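Local coordinates for protein mitogen (PDB 2J4X) that binds zinc and probably acts as a secreted streptococcal toxin, a superantigen that stimulates T cells, at residues F137-L148 against T177-H185. Numbering follows the deposited sequence.
Sequences FQEIDVRLRKSL and TKFTDLFTH
R145 reaches from the helix into the type I turn D181-T184 at the end of strand 177-181, its NH1 giving a hydrogen bond to T184 O (2.9 Å) that runs nearly along the C=O axis (168°) but tilts out of the guanidinium plane. NH2 adds two weak bonds, to the same oxygen and to D181 O. With CG anti to the carbonyl carbon (chi1 -70°), the chain runs extended to NE, which meets D141 OD1 one helical turn earlier in an almost straight salt bridge (3.0 Å), in the guanidinium plane but from above the carboxylate. The D141 carboxylate takes further hydrogen bonds from Y188 and W168, while the guanidinium is held by the turn carbonyls. In the beta-grasp domain of this toxin family, helix 137-150 packs across the mixed sheet, here against its edge strand 177-181, the segment axes 54° apart in direction. Near the start of the helix, K178 lies over one face of the F137 ring, with CE 3.6 Å from the centroid in a CH-pi contact and NZ 4.2 Å from it in a cation-pi contact; the ammonium also pairs with E192. D141 CB covers the opposite face, and T180 OG1 sits at the ring edge, 3.1 Å from CZ. Farther along, L182 slides past the aliphatic part of R145, its CD2 4.0 Å from CG, while its side chain crosses those of L144 and L148 at about a right angle, CD1 lying 4.1 Å from L148 CD1.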
loop_
_atom_site.group_PDB
_atom_site.type_symbol
_atom_site.label_atom_id
_atom_site.label_comp_id
_atom_site.label_asym_id
_atom_site.label_seq_id
_atom_site.Cartn_x
_atom_site.Cartn_y
_atom_site.Cartn_z
ATOM N N PHE A 137 -4.195 1.000 -4.287
ATOM C CA PHE A 137 -3.523 2.158 -3.719
ATOM C C PHE A 137 -2.691 1.654 -2.515
ATOM O O PHE A 137 -1.595 2.158 -2.252
ATOM C CB PHE A 137 -4.553 3.188 -3.247
ATOM C CG PHE A 137 -3.969 4.273 -2.374
ATOM C CD1 PHE A 137 -3.165 5.264 -2.918
ATOM C CD2 PHE A 137 -4.179 4.267 -0.992
ATOM C CE1 PHE A 137 -2.583 6.222 -2.103
ATOM C CE2 PHE A 137 -3.591 5.231 -0.171
ATOM C CZ PHE A 137 -2.797 6.199 -0.734
ATOM N N GLN A 138 -3.210 0.656 -1.787
ATOM C CA GLN A 138 -2.503 0.107 -0.644
ATOM C C GLN A 138 -1.108 -0.367 -1.031
ATOM O O GLN A 138 -0.148 -0.136 -0.275
ATOM C CB GLN A 138 -3.259 -1.062 -0.023
ATOM C CG GLN A 138 -2.410 -1.733 1.055
ATOM C CD GLN A 138 -3.110 -2.868 1.771
ATOM O OE1 GLN A 138 -2.591 -3.403 2.748
ATOM N NE2 GLN A 138 -4.294 -3.236 1.295
ATOM N N GLU A 139 -0.996 -1.029 -2.193
ATOM C CA GLU A 139 0.288 -1.528 -2.682
ATOM C C GLU A 139 1.274 -0.389 -2.942
ATOM O O GLU A 139 2.424 -0.452 -2.507
ATOM C CB GLU A 139 0.132 -2.330 -3.973
ATOM C CG GLU A 139 1.503 -2.794 -4.515
ATOM C CD GLU A 139 1.437 -3.555 -5.820
ATOM O OE1 GLU A 139 0.419 -4.212 -6.101
ATOM O OE2 GLU A 139 2.427 -3.515 -6.560
ATOM N N ILE A 140 0.837 0.633 -3.684
ATOM C CA ILE A 140 1.674 1.803 -3.959
ATOM C C ILE A 140 2.098 2.464 -2.638
ATOM O O ILE A 140 3.283 2.717 -2.419
ATOM C CB ILE A 140 0.911 2.876 -4.756
ATOM C CG1 ILE A 140 0.473 2.308 -6.107
ATOM C CG2 ILE A 140 1.777 4.111 -4.927
ATOM C CD1 ILE A 140 -0.339 3.286 -6.945
ATOM N N ASP A 141 1.133 2.724 -1.755
ATOM C CA ASP A 141 1.406 3.400 -0.490
ATOM C C ASP A 141 2.411 2.655 0.373
ATOM O O ASP A 141 3.366 3.247 0.872
ATOM C CB ASP A 141 0.088 3.622 0.271
ATOM C CG ASP A 141 0.230 4.624 1.417
ATOM O OD1 ASP A 141 0.984 5.606 1.260
ATOM O OD2 ASP A 141 -0.420 4.448 2.464
ATOM N N VAL A 142 2.188 1.356 0.544
ATOM C CA VAL A 142 3.073 0.508 1.329
ATOM C C VAL A 142 4.478 0.372 0.734
ATOM O O VAL A 142 5.465 0.423 1.452
ATOM C CB VAL A 142 2.461 -0.916 1.506
ATOM C CG1 VAL A 142 3.528 -1.887 2.061
ATOM C CG2 VAL A 142 1.222 -0.830 2.429
ATOM N N ARG A 143 4.585 0.164 -0.569
ATOM C CA ARG A 143 5.901 0.055 -1.178
ATOM C C ARG A 143 6.632 1.425 -1.130
ATOM O O ARG A 143 7.865 1.494 -0.926
ATOM C CB ARG A 143 5.761 -0.442 -2.625
ATOM C CG ARG A 143 5.187 -1.849 -2.746
ATOM C CD ARG A 143 5.040 -2.273 -4.207
ATOM N NE ARG A 143 6.323 -2.321 -4.908
ATOM C CZ ARG A 143 6.454 -2.535 -6.212
ATOM N NH1 ARG A 143 5.385 -2.717 -6.957
ATOM N NH2 ARG A 143 7.649 -2.573 -6.778
ATOM N N LEU A 144 5.883 2.512 -1.304
ATOM C CA LEU A 144 6.486 3.837 -1.279
ATOM C C LEU A 144 7.014 4.131 0.105
ATOM O O LEU A 144 8.116 4.671 0.248
ATOM C CB LEU A 144 5.477 4.923 -1.698
ATOM C CG LEU A 144 6.023 6.360 -1.753
ATOM C CD1 LEU A 144 5.337 7.143 -2.855
ATOM C CD2 LEU A 144 5.846 7.029 -0.407
ATOM N N ARG A 145 6.238 3.780 1.128
ATOM C CA ARG A 145 6.670 4.030 2.507
ATOM C C ARG A 145 7.879 3.172 2.867
ATOM O O ARG A 145 8.828 3.676 3.453
ATOM C CB ARG A 145 5.527 3.770 3.501
ATOM C CG ARG A 145 4.422 4.795 3.425
ATOM C CD ARG A 145 3.255 4.440 4.311
ATOM N NE ARG A 145 2.087 5.254 4.004
ATOM C CZ ARG A 145 1.442 6.021 4.877
ATOM N NH1 ARG A 145 1.839 6.099 6.137
ATOM N NH2 ARG A 145 0.378 6.691 4.486
ATOM N N LYS A 146 7.852 1.886 2.500
ATOM C CA LYS A 146 8.954 0.962 2.780
ATOM C C LYS A 146 10.253 1.415 2.099
ATOM O O LYS A 146 11.334 1.308 2.669
ATOM C CB LYS A 146 8.580 -0.459 2.349
ATOM C CG LYS A 146 7.708 -1.192 3.352
ATOM C CD LYS A 146 7.295 -2.576 2.818
ATOM C CE LYS A 146 6.467 -3.398 3.806
ATOM N NZ LYS A 146 7.295 -3.977 4.879
ATOM N N SER A 147 10.139 1.931 0.886
ATOM C CA SER A 147 11.300 2.437 0.167
ATOM C C SER A 147 11.886 3.659 0.926
ATOM O O SER A 147 13.104 3.827 1.027
ATOM C CB SER A 147 10.870 2.815 -1.260
ATOM O OG SER A 147 11.861 3.583 -1.919
ATOM N N LEU A 148 11.011 4.505 1.466
ATOM C CA LEU A 148 11.443 5.674 2.218
ATOM C C LEU A 148 11.996 5.258 3.588
ATOM O O LEU A 148 12.876 5.913 4.135
ATOM C CB LEU A 148 10.269 6.646 2.397
ATOM C CG LEU A 148 9.780 7.459 1.192
ATOM C CD1 LEU A 148 8.474 8.131 1.531
ATOM C CD2 LEU A 148 10.822 8.484 0.793
ATOM N N THR A 177 -3.864 15.290 -8.870
ATOM C CA THR A 177 -3.030 14.595 -7.881
ATOM C C THR A 177 -3.851 13.932 -6.794
ATOM O O THR A 177 -4.941 14.395 -6.476
ATOM C CB THR A 177 -2.096 15.591 -7.140
ATOM O OG1 THR A 177 -1.234 16.246 -8.074
ATOM C CG2 THR A 177 -1.249 14.867 -6.106
ATOM N N LYS A 178 -3.328 12.850 -6.227
ATOM C CA LYS A 178 -3.985 12.203 -5.092
ATOM C C LYS A 178 -2.947 12.268 -3.986
ATOM O O LYS A 178 -1.900 11.631 -4.075
ATOM C CB LYS A 178 -4.345 10.753 -5.366
ATOM C CG LYS A 178 -5.000 10.088 -4.161
ATOM C CD LYS A 178 -5.327 8.644 -4.463
ATOM C CE LYS A 178 -5.348 7.791 -3.212
ATOM N NZ LYS A 178 -6.564 7.930 -2.355
ATOM N N PHE A 179 -3.238 13.061 -2.958
ATOM C CA PHE A 179 -2.331 13.262 -1.836
ATOM C C PHE A 179 -2.633 12.376 -0.620
ATOM O O PHE A 179 -3.803 12.097 -0.311
ATOM C CB PHE A 179 -2.370 14.732 -1.409
ATOM C CG PHE A 179 -1.706 15.680 -2.381
ATOM C CD1 PHE A 179 -2.412 16.772 -2.898
ATOM C CD2 PHE A 179 -0.368 15.513 -2.739
ATOM C CE1 PHE A 179 -1.798 17.685 -3.752
ATOM C CE2 PHE A 179 0.257 16.419 -3.593
ATOM C CZ PHE A 179 -0.462 17.509 -4.099
ATOM N N THR A 180 -1.574 11.955 0.076
ATOM C CA THR A 180 -1.718 11.111 1.251
ATOM C C THR A 180 -0.756 11.541 2.342
ATOM O O THR A 180 0.407 11.800 2.078
ATOM C CB THR A 180 -1.466 9.624 0.902
ATOM O OG1 THR A 180 -2.406 9.212 -0.097
ATOM C CG2 THR A 180 -1.623 8.740 2.129
ATOM N N ASP A 181 -1.251 11.612 3.573
ATOM C CA ASP A 181 -0.433 12.011 4.712
ATOM C C ASP A 181 0.425 10.816 5.089
ATOM O O ASP A 181 -0.114 9.752 5.387
ATOM C CB ASP A 181 -1.330 12.399 5.889
ATOM C CG ASP A 181 -0.589 13.127 6.969
ATOM O OD1 ASP A 181 0.614 12.904 7.130
ATOM O OD2 ASP A 181 -1.214 13.916 7.687
ATOM N N LEU A 182 1.747 10.990 5.055
ATOM C CA LEU A 182 2.707 9.930 5.381
ATOM C C LEU A 182 2.742 9.555 6.842
ATOM O O LEU A 182 3.394 8.591 7.216
ATOM C CB LEU A 182 4.118 10.348 4.970
ATOM C CG LEU A 182 4.509 10.228 3.498
ATOM C CD1 LEU A 182 5.935 10.772 3.270
ATOM C CD2 LEU A 182 4.399 8.744 3.088
ATOM N N PHE A 183 2.061 10.345 7.668
ATOM C CA PHE A 183 2.004 10.109 9.100
ATOM C C PHE A 183 0.624 9.678 9.569
ATOM O O PHE A 183 0.236 9.917 10.710
ATOM C CB PHE A 183 2.494 11.356 9.856
ATOM C CG PHE A 183 3.990 11.486 9.845
ATOM C CD1 PHE A 183 4.652 11.911 8.699
ATOM C CD2 PHE A 183 4.748 11.006 10.912
ATOM C CE1 PHE A 183 6.041 11.837 8.609
ATOM C CE2 PHE A 183 6.134 10.931 10.828
ATOM C CZ PHE A 183 6.776 11.343 9.674
ATOM N N THR A 184 -0.105 9.040 8.657
ATOM C CA THR A 184 -1.440 8.509 8.914
ATOM C C THR A 184 -1.472 7.065 8.396
ATOM O O THR A 184 -0.567 6.629 7.671
ATOM C CB THR A 184 -2.574 9.324 8.182
ATOM O OG1 THR A 184 -2.455 9.180 6.767
ATOM C CG2 THR A 184 -2.496 10.779 8.515
ATOM N N HIS A 185 -2.499 6.318 8.795
ATOM C CA HIS A 185 -2.686 4.941 8.332
ATOM C C HIS A 185 -3.974 4.935 7.504
ATOM O O HIS A 185 -5.072 4.901 8.057
ATOM C CB HIS A 185 -2.838 3.962 9.501
ATOM C CG HIS A 185 -2.814 2.530 9.072
ATOM N ND1 HIS A 185 -3.339 2.110 7.866
ATOM C CD2 HIS A 185 -2.301 1.427 9.663
ATOM C CE1 HIS A 185 -3.146 0.811 7.732
ATOM N NE2 HIS A 185 -2.520 0.372 8.808
#